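Local coordinates for amino acid amide racemase (Ochrobactrum anthropi, PDB 6GIO), which belongs to the class-III aminotransferase family of pyridoxal-5'-phosphate-dependent enzymes and holds that cofactor in a pocket of its dimeric assembly, at residues A54-G57 with Y58-A62; A87-L90 with A91-L94; V309-T312 with I313-G317; G327-A330 with D331-R335. One frame throughout, in Å; residues are numbered along the deposited sequence.

Interaction 1 (A54-G57 with Y58-A62); sequences AALG and YGHPA. With EDO (1,2-ethanediol), chain H.
Leu56 lies over one face of the His60 imidazole, its CD1 methyl 4.0 Å from the ring centroid and only 10° off the ring normal, a CH-pi contact of nearly ideal placement. The two side chains meet at a slant rather than in line, and Leu56 CB adds a second touch, 3.7 Å from His60 CG. Pro61 CD lies over the opposite face, toward the rim, so each face has an aliphatic neighbour. Having CG anti to the backbone N (chi1 -173°) places the His60 ring against the start of the coming helix, where ND1 accepts from Ala62 N at 3.1 Å; the donor is tilted 26° out of the ring plane. This is an N-cap in which a histidine nitrogen receives an amide of the first helical turn. Separately, the Ala54 CB methyl approaches the phenol end of Tyr58 obliquely, 3.3 Å from Tyr58 CZ. The Tyr58 hydroxyl is anchored by Asp46 and Ser50. A 1,2-ethanediol, probably from the crystallisation liquor, bridges the bend: its O1 donates to Gly57 O and accepts from His60 N, while O2 accepts from Gly59 N. The type I turn from Ala54 to Gly57 lies in the loop between strand 43-46 and helix 61-72, the N-cap at His60 opening that helix, with Leu56 and His60 resting on Thr312 of helix 300-315 and Tyr58 packing on Gly76 of the second subunit.

Interaction 2 (A87-L90 with A91-L94); sequences AVSL and AEDL
Different first torsions bring Leu90 and Leu94 together: Leu90 carries CG anti to its backbone N (chi1 176°), whereas Leu94 has CG anti to its carbonyl carbon (chi1 -74°), and the two branched ends converge one helical turn apart. They meet at a slant, with Leu90 CG 4.1 Å from Leu94 CD1 and Leu90 CD1 equally near Leu94 CG. On another flank, the extended chain of Glu92 runs back over the preceding turn. Its OE1 reaches 3.4 Å from Ser89 CA, and its OE2 lies 4.0 Å from Val88 CG1. These are spacings of contact, not of bonding. The Glu92 carboxylate finds its charge partner in Arg10 of the second subunit, which also packs on Val88 and makes a weak hydrogen bond to Ser89 OG; the stronger partner of that hydroxyl is Glu85 O.

Beneath the side chains is the regular i to i+4 pattern of an alpha-helix, here the middle of helix 85-97, exemplified by Asp93 N to Ser89 O at 2.8 Å. Leu90 and Leu94 pack on Phe108 of strand 104-109, Val88 and Glu92 meet the second subunit, and Ala91 sits between, touching both. Asp93 bends toward the preceding turn, its OD1 3.3 Å from Ser89 O, two acceptors close together, an approach that is probably eased by the salt bridge from Asp93 OD2 to Arg307 on helix 300-315.

Interaction 3 (V309-T312 with I313-G317); sequences VLNT and IERQG
Four consecutive i to i+4 hydrogen bonds close the last turns of helix 300-315, from Ile313 N to Val309 O at 3.0 Å through Gln316 N to Thr312 O at 2.9 Å. Val309 and Ile313 lie side by side and point the same way, so that Val309 CG1 meets Ile313 CD1 at 3.6 Å on the buried flank. Asn311 and Arg315 also run alongside each other, with the amide and guanidinium planes only 12° apart. The touching is done lower down, where Arg315 CD sits 3.2 Å from Asn311 ND2, and the arginine's bend at chi3 (70°) turns the guanidinium off from there. Thr312 presents CG2 to Gln316 NE2 at 3.7 Å, a methyl against an amide, while its OG1 bonds back to Ala308 O. Glu314 extends past Leu310 O and forms a salt bridge with Arg96 of helix 85-97. At Gln316 the chain leaves helical angles, and Gly317 takes a positive phi of 52°. Gly317 N then turns back weakly to Glu314 O, and Leu318 N to Ile313 O, which together form the Schellman motif that ends an alpha-helix, with Gly317 as its C-prime residue.

Interaction 4 (G327-A330 with D331-R335); sequences GIFA and DRLRR
Helix 318-339 contributes a mid-helix turn in which Phe329 and Leu333, four residues apart, form a CH-pi contact. Leu333 CD1 stands over one face of the phenyl ring, 4.0 Å from the centroid of Phe329 and 22° off the ring normal, displaced toward the rim. Its nearest ring atom is Phe329 CE1, at 3.7 Å. The ring comes within range because Phe329 CG is anti to the backbone N (chi1 -170°), while Leu333 swings its own CG back toward the preceding turn. The pair faces the fold's interior: both side chains touch Ile353 of strand 352-357, and Phe329 also packs on Ile409 and Ala412 of helix 406-424. In the manner of an amphipathic helix, this turn carries charged residues, Asp331 and Arg334, on its exposed side. There Arg334, extended from CG to NE, lays its guanidinium obliquely beside the Ala330 methyl, with NH1 3.8 Å from Ala330 CB. The same NH1 makes a salt bridge to Asp331 OD1 at 2.7 Å, three residues back; the carboxylate carbon lies in the guanidinium plane at its edge, but the hydrogen bond is weak because its N-H...acceptor angle is only 120°. Asp331 OD2 also approaches Gly327 O to 3.2 Å, acceptor against acceptor, while Asp331 N donates to that same carbonyl. Arg332 bends at chi2 and chi3 and leads away from this turn to a salt bridge with Asp410 on helix 406-424.

In the fold
Along the chain the four contacts come in series. Interactions 1, 2 and 3 form a connected group about helix 300-315: the end of that helix in interaction 3 touches interaction 1 through Thr312 against Leu56 and Ala62, and interaction 2 through Leu310 against Leu90 and Leu94. Interactions 1 and 2 do not touch, their centres being 20 Å apart, so helix 300-315, itself untouched by the other chain in interaction 3, packs against two parts that reach the dimer interface. Interaction 4 lies apart, its centre 25 Å from that of interaction 3, although helix 318-339 directly follows helix 300-315; it packs against strand 352-357, in the sheet that also holds strand 43-46; interaction 2 packs on strand 104-109 of the second seven-stranded sheet.

Interaction 1 (A54-G57 with Y58-A62)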
# COMPACT_ATOMS: atom_id res chain seq x y z
N ALA C 54 10.75 -7.63 -9.36
CA ALA C 54 10.92 -8.87 -10.13
C ALA C 54 12.22 -9.61 -9.81
O ALA C 54 13.02 -9.83 -10.69
CB ALA C 54 10.80 -8.57 -11.64
N ALA C 55 12.38 -10.09 -8.57
CA ALA C 55 13.62 -10.71 -8.11
C ALA C 55 13.91 -12.03 -8.84
O ALA C 55 15.09 -12.36 -9.10
CB ALA C 55 13.56 -10.96 -6.60
N LEU C 56 12.85 -12.78 -9.16
CA LEU C 56 12.96 -14.05 -9.88
C LEU C 56 12.47 -13.89 -11.32
O LEU C 56 12.19 -14.91 -11.99
CB LEU C 56 12.14 -15.13 -9.19
CG LEU C 56 12.51 -15.34 -7.72
CD1 LEU C 56 11.71 -16.51 -7.13
CD2 LEU C 56 13.99 -15.58 -7.56
N GLY C 57 12.36 -12.67 -11.81
CA GLY C 57 11.94 -12.48 -13.20
C GLY C 57 10.44 -12.60 -13.28
O GLY C 57 9.75 -12.31 -12.31
N TYR C 58 9.97 -13.07 -14.44
CA TYR C 58 8.57 -13.02 -14.82
C TYR C 58 8.14 -14.46 -15.18
O TYR C 58 8.83 -15.18 -15.88
CB TYR C 58 8.43 -12.02 -16.01
CG TYR C 58 8.95 -10.64 -15.62
CD1 TYR C 58 8.22 -9.79 -14.82
CD2 TYR C 58 10.21 -10.21 -16.02
CE1 TYR C 58 8.71 -8.54 -14.42
CE2 TYR C 58 10.71 -8.96 -15.61
CZ TYR C 58 9.94 -8.13 -14.81
OH TYR C 58 10.42 -6.88 -14.42
N GLY C 59 6.97 -14.87 -14.69
CA GLY C 59 6.45 -16.21 -14.89
C GLY C 59 7.24 -17.27 -14.14
O GLY C 59 7.19 -18.43 -14.50
N HIS C 60 7.98 -16.90 -13.11
CA HIS C 60 8.82 -17.88 -12.44
C HIS C 60 7.91 -18.96 -11.81
O HIS C 60 6.97 -18.62 -11.07
CB HIS C 60 9.71 -17.23 -11.38
CG HIS C 60 10.70 -18.18 -10.80
ND1 HIS C 60 10.35 -19.13 -9.85
CD2 HIS C 60 12.01 -18.38 -11.06
CE1 HIS C 60 11.41 -19.85 -9.55
NE2 HIS C 60 12.43 -19.42 -10.28
N PRO C 61 8.19 -20.24 -12.08
CA PRO C 61 7.30 -21.32 -11.62
C PRO C 61 7.02 -21.38 -10.11
O PRO C 61 5.92 -21.76 -9.74
CB PRO C 61 7.98 -22.63 -12.12
CG PRO C 61 9.27 -22.23 -12.73
CD PRO C 61 9.23 -20.74 -12.99
N ALA C 62 7.97 -21.04 -9.24
CA ALA C 62 7.71 -21.09 -7.79
C ALA C 62 6.65 -20.04 -7.43
O ALA C 62 5.76 -20.28 -6.61
CB ALA C 62 8.99 -20.86 -6.99
C1 EDO H . 6.87 -13.62 -10.90
O1 EDO H . 7.84 -14.33 -11.69
C2 EDO H . 5.47 -14.16 -11.14
O2 EDO H . 5.14 -13.95 -12.54

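Interaction 2 (A87-L90 with A91-L94)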
# COMPACT_ATOMS: atom_id res chain seq x y z
N ALA C 87 0.74 -16.10 5.64
CA ALA C 87 1.28 -14.94 6.26
C ALA C 87 1.99 -15.33 7.56
O ALA C 87 3.05 -14.79 7.86
CB ALA C 87 0.16 -13.95 6.56
N VAL C 88 1.41 -16.25 8.35
CA VAL C 88 2.07 -16.63 9.63
C VAL C 88 3.39 -17.32 9.30
O VAL C 88 4.42 -17.01 9.90
CB VAL C 88 1.14 -17.48 10.51
CG1 VAL C 88 1.87 -18.03 11.75
CG2 VAL C 88 -0.03 -16.63 10.94
N SER C 89 3.36 -18.23 8.31
CA SER C 89 4.57 -18.94 7.86
C SER C 89 5.64 -18.02 7.28
O SER C 89 6.79 -18.17 7.64
CB SER C 89 4.23 -20.07 6.87
OG SER C 89 3.26 -20.92 7.44
N LEU C 90 5.26 -17.06 6.42
CA LEU C 90 6.22 -16.03 5.94
C LEU C 90 6.87 -15.26 7.10
O LEU C 90 8.09 -15.01 7.10
CB LEU C 90 5.56 -15.03 4.97
CG LEU C 90 6.41 -13.86 4.45
CD1 LEU C 90 7.71 -14.36 3.82
CD2 LEU C 90 5.64 -12.97 3.46
N ALA C 91 6.06 -14.87 8.08
CA ALA C 91 6.60 -14.16 9.25
C ALA C 91 7.66 -15.04 9.95
O ALA C 91 8.70 -14.55 10.33
CB ALA C 91 5.51 -13.76 10.22
N GLU C 92 7.35 -16.33 10.11
CA GLU C 92 8.28 -17.31 10.70
C GLU C 92 9.54 -17.39 9.84
O GLU C 92 10.66 -17.39 10.37
CB GLU C 92 7.62 -18.71 10.80
CG GLU C 92 6.56 -18.83 11.87
CD GLU C 92 5.65 -20.04 11.70
OE1 GLU C 92 5.60 -20.64 10.62
OE2 GLU C 92 4.92 -20.37 12.66
N ASP C 93 9.37 -17.43 8.50
CA ASP C 93 10.53 -17.41 7.57
C ASP C 93 11.42 -16.18 7.76
O ASP C 93 12.66 -16.31 7.76
CB ASP C 93 10.13 -17.41 6.10
CG ASP C 93 9.44 -18.69 5.65
OD1 ASP C 93 9.47 -19.69 6.38
OD2 ASP C 93 8.83 -18.68 4.55
N LEU C 94 10.79 -14.99 7.86
CA LEU C 94 11.56 -13.74 7.98
C LEU C 94 12.27 -13.68 9.32
O LEU C 94 13.40 -13.17 9.41
CB LEU C 94 10.66 -12.54 7.83
CG LEU C 94 10.18 -12.28 6.38
CD1 LEU C 94 9.02 -11.31 6.37
CD2 LEU C 94 11.31 -11.75 5.54

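Interaction 3 (V309-T312 with I313-G317)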
# COMPACT_ATOMS: atom_id res chain seq x y z
N VAL C 309 9.51 -16.61 -2.96
CA VAL C 309 10.73 -15.84 -3.22
C VAL C 309 11.86 -16.26 -2.26
O VAL C 309 12.97 -16.62 -2.67
CB VAL C 309 10.46 -14.32 -3.15
CG1 VAL C 309 11.75 -13.54 -3.08
CG2 VAL C 309 9.65 -13.85 -4.38
N LEU C 310 11.59 -16.19 -0.97
CA LEU C 310 12.59 -16.55 0.03
C LEU C 310 13.04 -17.99 -0.16
O LEU C 310 14.22 -18.28 -0.07
CB LEU C 310 12.04 -16.38 1.44
CG LEU C 310 11.63 -14.98 1.88
CD1 LEU C 310 11.40 -15.00 3.38
CD2 LEU C 310 12.67 -13.94 1.53
N ASN C 311 12.10 -18.89 -0.45
CA ASN C 311 12.48 -20.31 -0.53
C ASN C 311 13.44 -20.53 -1.72
O ASN C 311 14.47 -21.20 -1.57
CB ASN C 311 11.24 -21.20 -0.63
CG ASN C 311 11.58 -22.68 -0.65
OD1 ASN C 311 12.06 -23.24 0.34
ND2 ASN C 311 11.36 -23.30 -1.77
N THR C 312 13.12 -19.95 -2.88
CA THR C 312 13.95 -20.04 -4.06
C THR C 312 15.34 -19.46 -3.86
O THR C 312 16.36 -20.04 -4.27
CB THR C 312 13.28 -19.29 -5.21
OG1 THR C 312 11.99 -19.85 -5.40
CG2 THR C 312 14.06 -19.40 -6.45
N ILE C 313 15.40 -18.31 -3.21
CA ILE C 313 16.68 -17.65 -2.92
C ILE C 313 17.56 -18.51 -2.00
O ILE C 313 18.77 -18.58 -2.23
CB ILE C 313 16.45 -16.22 -2.32
CG1 ILE C 313 15.99 -15.23 -3.41
CG2 ILE C 313 17.71 -15.64 -1.69
CD1 ILE C 313 15.29 -14.04 -2.83
N GLU C 314 16.99 -19.12 -0.96
CA GLU C 314 17.79 -20.01 -0.11
C GLU C 314 18.16 -21.30 -0.86
O GLU C 314 19.30 -21.71 -0.83
CB GLU C 314 17.04 -20.44 1.16
CG GLU C 314 16.65 -19.33 2.12
CD GLU C 314 15.76 -19.82 3.27
OE1 GLU C 314 16.31 -20.42 4.23
OE2 GLU C 314 14.51 -19.60 3.23
N ARG C 315 17.19 -21.93 -1.54
CA ARG C 315 17.41 -23.25 -2.14
C ARG C 315 18.39 -23.20 -3.30
O ARG C 315 19.29 -24.04 -3.39
CB ARG C 315 16.08 -23.88 -2.60
CG ARG C 315 15.30 -24.58 -1.48
CD ARG C 315 13.97 -25.16 -1.97
NE ARG C 315 14.12 -26.31 -2.86
CZ ARG C 315 14.45 -27.56 -2.47
NH1 ARG C 315 14.67 -27.85 -1.19
NH2 ARG C 315 14.56 -28.51 -3.39
N GLN C 316 18.22 -22.23 -4.19
CA GLN C 316 19.09 -22.11 -5.33
C GLN C 316 20.38 -21.32 -5.02
O GLN C 316 21.12 -21.04 -5.93
CB GLN C 316 18.33 -21.47 -6.49
CG GLN C 316 17.08 -22.23 -6.90
CD GLN C 316 16.48 -21.77 -8.23
OE1 GLN C 316 17.09 -21.04 -9.00
NE2 GLN C 316 15.26 -22.21 -8.50
N GLY C 317 20.64 -20.96 -3.76
CA GLY C 317 21.81 -20.15 -3.43
C GLY C 317 21.95 -18.85 -4.27
O GLY C 317 23.02 -18.59 -4.84

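Interaction 4 (G327-A330 with D331-R335)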
# COMPACT_ATOMS: atom_id res chain seq x y z
N GLY C 327 29.55 -9.76 -10.05
CA GLY C 327 30.98 -9.46 -10.26
C GLY C 327 31.38 -9.50 -11.73
O GLY C 327 32.03 -8.56 -12.23
N ILE C 328 31.01 -10.58 -12.43
CA ILE C 328 31.19 -10.65 -13.90
C ILE C 328 30.56 -9.44 -14.63
O ILE C 328 31.21 -8.81 -15.48
CB ILE C 328 30.66 -11.98 -14.49
CG1 ILE C 328 31.40 -13.18 -13.85
CG2 ILE C 328 30.76 -11.98 -16.01
CD1 ILE C 328 30.66 -14.50 -13.97
N PHE C 329 29.31 -9.11 -14.28
CA PHE C 329 28.58 -8.01 -14.95
C PHE C 329 29.29 -6.68 -14.67
O PHE C 329 29.54 -5.90 -15.58
CB PHE C 329 27.11 -7.94 -14.47
CG PHE C 329 26.23 -6.99 -15.26
CD1 PHE C 329 26.62 -6.48 -16.51
CD2 PHE C 329 24.99 -6.64 -14.78
CE1 PHE C 329 25.80 -5.62 -17.22
CE2 PHE C 329 24.15 -5.78 -15.50
CZ PHE C 329 24.56 -5.27 -16.72
N ALA C 330 29.62 -6.45 -13.40
CA ALA C 330 30.29 -5.22 -12.99
C ALA C 330 31.62 -5.03 -13.75
O ALA C 330 31.94 -3.94 -14.22
CB ALA C 330 30.50 -5.18 -11.46
N ASP C 331 32.39 -6.11 -13.87
CA ASP C 331 33.69 -6.05 -14.54
C ASP C 331 33.57 -5.77 -16.03
O ASP C 331 34.34 -4.95 -16.53
CB ASP C 331 34.51 -7.31 -14.25
CG ASP C 331 35.00 -7.35 -12.82
OD1 ASP C 331 35.18 -6.24 -12.24
OD2 ASP C 331 35.22 -8.46 -12.29
N ARG C 332 32.59 -6.37 -16.70
CA ARG C 332 32.28 -6.00 -18.11
C ARG C 332 32.04 -4.50 -18.22
O ARG C 332 32.62 -3.82 -19.04
CB ARG C 332 31.07 -6.76 -18.68
CG ARG C 332 31.27 -8.26 -18.81
CD ARG C 332 32.22 -8.66 -19.96
NE ARG C 332 31.82 -8.04 -21.23
CZ ARG C 332 30.97 -8.57 -22.11
NH1 ARG C 332 30.45 -9.77 -21.90
NH2 ARG C 332 30.64 -7.92 -23.22
N LEU C 333 31.19 -3.97 -17.35
CA LEU C 333 30.89 -2.56 -17.37
C LEU C 333 32.11 -1.70 -17.12
O LEU C 333 32.37 -0.75 -17.85
CB LEU C 333 29.76 -2.26 -16.38
CG LEU C 333 28.41 -2.84 -16.76
CD1 LEU C 333 27.45 -2.79 -15.58
CD2 LEU C 333 27.83 -2.09 -17.96
N ARG C 334 32.90 -2.03 -16.11
CA ARG C 334 34.16 -1.29 -15.89
C ARG C 334 35.06 -1.21 -17.11
O ARG C 334 35.58 -0.13 -17.44
CB ARG C 334 34.98 -1.91 -14.78
CG ARG C 334 34.63 -1.37 -13.45
CD ARG C 334 35.49 -1.92 -12.32
NE ARG C 334 34.64 -1.83 -11.14
CZ ARG C 334 33.96 -2.83 -10.58
NH1 ARG C 334 34.09 -4.07 -11.02
NH2 ARG C 334 33.19 -2.57 -9.54
N ARG C 335 35.30 -2.34 -17.76
CA ARG C 335 36.17 -2.37 -18.94
C ARG C 335 35.62 -1.48 -20.08
O ARG C 335 36.39 -0.99 -20.90
CB ARG C 335 36.41 -3.80 -19.42
CG ARG C 335 37.23 -4.70 -18.49
CD ARG C 335 37.65 -5.99 -19.21
NE ARG C 335 38.18 -5.67 -20.56
CZ ARG C 335 39.44 -5.84 -20.99
NH1 ARG C 335 40.38 -6.40 -20.24
NH2 ARG C 335 39.75 -5.46 -22.22